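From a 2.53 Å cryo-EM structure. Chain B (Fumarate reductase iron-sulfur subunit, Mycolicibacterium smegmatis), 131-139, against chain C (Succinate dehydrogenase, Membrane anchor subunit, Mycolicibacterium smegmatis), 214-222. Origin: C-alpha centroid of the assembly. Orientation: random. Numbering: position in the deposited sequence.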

# COMPACT_ATOMS: atom_id res chain seq x y z
N MET B 131 -21.04 -12.61 1.02
CA MET B 131 -20.30 -12.41 2.25
C MET B 131 -20.84 -11.19 2.97
O MET B 131 -21.12 -10.16 2.34
CB MET B 131 -18.80 -12.24 1.99
CG MET B 131 -18.15 -13.41 1.28
SD MET B 131 -16.40 -13.14 0.94
CE MET B 131 -16.50 -12.29 -0.63
N GLN B 132 -21.00 -11.30 4.28
CA GLN B 132 -21.38 -10.16 5.11
C GLN B 132 -20.14 -9.37 5.52
O GLN B 132 -19.03 -9.90 5.56
CB GLN B 132 -22.16 -10.62 6.34
CG GLN B 132 -23.43 -11.39 6.01
CD GLN B 132 -24.49 -10.52 5.35
OE1 GLN B 132 -24.64 -9.35 5.68
NE2 GLN B 132 -25.22 -11.10 4.41
N GLN B 133 -20.35 -8.09 5.81
CA GLN B 133 -19.23 -7.19 6.11
C GLN B 133 -18.49 -7.62 7.37
O GLN B 133 -17.25 -7.60 7.41
CB GLN B 133 -19.73 -5.76 6.25
CG GLN B 133 -18.64 -4.74 6.49
CD GLN B 133 -17.73 -4.56 5.30
OE1 GLN B 133 -18.20 -4.44 4.17
NE2 GLN B 133 -16.43 -4.54 5.54
N GLU B 134 -19.22 -8.00 8.42
CA GLU B 134 -18.59 -8.42 9.66
C GLU B 134 -17.80 -9.71 9.48
O GLU B 134 -16.89 -9.98 10.28
CB GLU B 134 -19.63 -8.58 10.76
CG GLU B 134 -20.60 -9.72 10.55
CD GLU B 134 -21.88 -9.28 9.89
OE1 GLU B 134 -21.87 -8.23 9.21
OE2 GLU B 134 -22.90 -9.97 10.04
N ASP B 135 -18.13 -10.51 8.47
CA ASP B 135 -17.37 -11.71 8.16
C ASP B 135 -16.08 -11.42 7.41
O ASP B 135 -15.20 -12.29 7.36
CB ASP B 135 -18.22 -12.67 7.34
CG ASP B 135 -19.31 -13.33 8.15
OD1 ASP B 135 -19.45 -13.00 9.34
OD2 ASP B 135 -20.03 -14.19 7.60
N VAL B 136 -15.94 -10.23 6.84
CA VAL B 136 -14.77 -9.90 6.02
C VAL B 136 -13.91 -8.80 6.63
O VAL B 136 -12.84 -8.51 6.07
CB VAL B 136 -15.17 -9.51 4.59
CG1 VAL B 136 -16.12 -10.54 4.00
CG2 VAL B 136 -15.80 -8.13 4.56
N ASN B 137 -14.33 -8.18 7.73
CA ASN B 137 -13.57 -7.07 8.30
C ASN B 137 -12.16 -7.49 8.70
O ASN B 137 -11.18 -6.77 8.44
CB ASN B 137 -14.31 -6.49 9.50
CG ASN B 137 -15.42 -5.54 9.11
OD1 ASN B 137 -15.29 -4.79 8.15
ND2 ASN B 137 -16.51 -5.57 9.85
N ARG B 138 -12.03 -8.65 9.36
CA ARG B 138 -10.73 -9.06 9.88
C ARG B 138 -9.72 -9.28 8.77
O ARG B 138 -8.56 -8.86 8.88
CB ARG B 138 -10.88 -10.33 10.71
CG ARG B 138 -11.52 -10.12 12.07
CD ARG B 138 -11.17 -11.24 13.01
NE ARG B 138 -11.90 -12.46 12.71
CZ ARG B 138 -11.82 -13.58 13.42
NH1 ARG B 138 -11.02 -13.63 14.48
NH2 ARG B 138 -12.52 -14.65 13.08
N SER B 139 -10.13 -9.93 7.68
CA SER B 139 -9.23 -10.14 6.56
C SER B 139 -9.02 -8.87 5.75
O SER B 139 -7.94 -8.67 5.19
CB SER B 139 -9.76 -11.26 5.66
OG SER B 139 -9.62 -12.51 6.29
N GLY C 214 -15.04 -15.33 20.94
CA GLY C 214 -15.41 -15.42 19.54
C GLY C 214 -14.26 -15.33 18.56
O GLY C 214 -14.48 -15.30 17.35
N GLY C 215 -13.02 -15.31 19.06
CA GLY C 215 -11.88 -15.14 18.18
C GLY C 215 -11.66 -16.30 17.24
O GLY C 215 -11.20 -16.12 16.12
N ARG C 216 -11.98 -17.52 17.69
CA ARG C 216 -11.77 -18.72 16.90
C ARG C 216 -12.89 -19.00 15.91
O ARG C 216 -12.81 -19.99 15.18
CB ARG C 216 -11.59 -19.92 17.82
CG ARG C 216 -12.81 -20.22 18.66
CD ARG C 216 -12.58 -21.41 19.57
NE ARG C 216 -12.43 -22.64 18.81
CZ ARG C 216 -11.95 -23.77 19.30
NH1 ARG C 216 -11.56 -23.83 20.57
NH2 ARG C 216 -11.85 -24.85 18.53
N LEU C 217 -13.93 -18.18 15.88
CA LEU C 217 -15.03 -18.38 14.95
C LEU C 217 -14.66 -17.90 13.56
O LEU C 217 -13.76 -17.07 13.38
CB LEU C 217 -16.29 -17.67 15.44
CG LEU C 217 -17.01 -18.28 16.64
CD1 LEU C 217 -17.99 -17.29 17.23
CD2 LEU C 217 -17.72 -19.56 16.24
N LYS C 218 -15.36 -18.42 12.56
CA LYS C 218 -15.19 -17.98 11.18
C LYS C 218 -16.29 -17.04 10.72
O LYS C 218 -16.00 -15.95 10.21
CB LYS C 218 -15.13 -19.19 10.23
CG LYS C 218 -14.92 -18.80 8.78
CD LYS C 218 -14.85 -20.00 7.86
CE LYS C 218 -13.51 -20.70 7.96
NZ LYS C 218 -12.42 -19.87 7.38
N HIS C 219 -17.55 -17.41 10.91
CA HIS C 219 -18.69 -16.61 10.48
C HIS C 219 -19.27 -15.91 11.70
O HIS C 219 -20.02 -16.51 12.48
CB HIS C 219 -19.73 -17.47 9.78
N PHE C 220 -18.93 -14.63 11.87
CA PHE C 220 -19.54 -13.82 12.91
C PHE C 220 -21.01 -13.56 12.66
O PHE C 220 -21.74 -13.18 13.58
CB PHE C 220 -18.80 -12.49 13.05
CG PHE C 220 -17.53 -12.57 13.84
CD1 PHE C 220 -17.46 -13.35 14.98
CD2 PHE C 220 -16.41 -11.86 13.45
CE1 PHE C 220 -16.29 -13.42 15.71
CE2 PHE C 220 -15.24 -11.93 14.18
CZ PHE C 220 -15.18 -12.71 15.31
N SER C 221 -21.47 -13.75 11.42
CA SER C 221 -22.85 -13.42 11.07
C SER C 221 -23.85 -14.41 11.65
O SER C 221 -25.00 -14.04 11.92
CB SER C 221 -23.00 -13.34 9.55
OG SER C 221 -22.60 -14.55 8.94
N LYS C 222 -23.44 -15.66 11.86
CA LYS C 222 -24.33 -16.67 12.42
C LYS C 222 -24.16 -16.83 13.93
O LYS C 222 -24.80 -17.72 14.51
CB LYS C 222 -24.13 -18.01 11.72
CG LYS C 222 -24.50 -18.00 10.24
CD LYS C 222 -24.35 -19.38 9.62
CE LYS C 222 -22.91 -19.81 9.48
NZ LYS C 222 -22.20 -18.96 8.49

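Chain C meets chain B mostly as an irregular segment offering backbone atoms, and chain B answers with two charged side chains, B:Arg138 and B:Asp135. The contact is small, 395 Å² counted over both sides, yet it is rich in polar atoms.

At the start, C:Gly214 touches nothing on chain B, but its carbonyl O accepts a bond from C:Leu217 N at 3.3 Å, helping to set the turn through which the chain leaves its helix. C:Gly215 makes the first link. Its carbonyl O takes a hydrogen bond from B:Arg138 NH1 at 3.0 Å, with a nearly straight angle of 169° at the hydrogen. As a glycine it has no side chain beside that carbonyl; an ideal CB here would lie 4.7 Å from B:Arg138 NH1, so closeness to the guanidinium does not by itself demand glycine.

C:Arg216 points away and stays exposed, taking no part. C:Leu217 contributes backbone: its O lies 2.7 Å from B:Arg138 NH2, a short but weak hydrogen bond, bent to 122°. Its side chain leads away from chain B, so the residue serves here through its carbonyl. Both carbonyls sit at the guanidinium edge, near its plane, where the N-H groups point. One arginine thereby spans two positions of the turn. Its side chain, bent at chi1 and chi3 (both m) with chi2 t, brings the guanidinium to both carbonyls.

C:Lys218 also points away, its NZ bonded elsewhere in the structure. The alpha carbons of the two stretches come nearest at C:His219, whose CA is 5.6 Å from B:Asp135 CA. The imidazole is not modelled, but CB approaches B:Asp135 OD2 at 3.9 Å.

C:Phe220 turns toward chain B and supplies the buried apolar element. Its CE2 lies over one face of the B:Arg138 guanidinium, 3.7 Å from NE, so the arginine has hydrocarbon over a face while its edge is spent on carbonyls. The other close approach is from B:Glu134 O, 3.7 Å from CD2 at the ring edge, where aromatic C-H groups can tolerate a carbonyl oxygen. Beside the ring's own backbone, B:Asp135 OD1 stands 3.1 Å from C:Phe220 N.

C:Ser221 completes the polar pairing with B:Asp135. Its OG donates to B:Asp135 OD2 at 2.9 Å, and its N makes a weak bond to OD1 at 3.0 Å, with an angle of 128°. A serine with chi1 p can thus engage both carboxylate oxygens, one through its hydroxyl and one through its backbone. The aspartate starts sideways at CB, but its short side chain (chi1 m) brings the carboxylate to this loop. Around the serine CB, B:Glu134 OE2 lies 3.4 Å away and B:Gln132 CG 4.1 Å away. C:Lys222 makes no contact.

The rule is economical: two charged side chains of chain B bind carbonyls, an amide and one hydroxyl of chain C, and one aromatic ring packs among them.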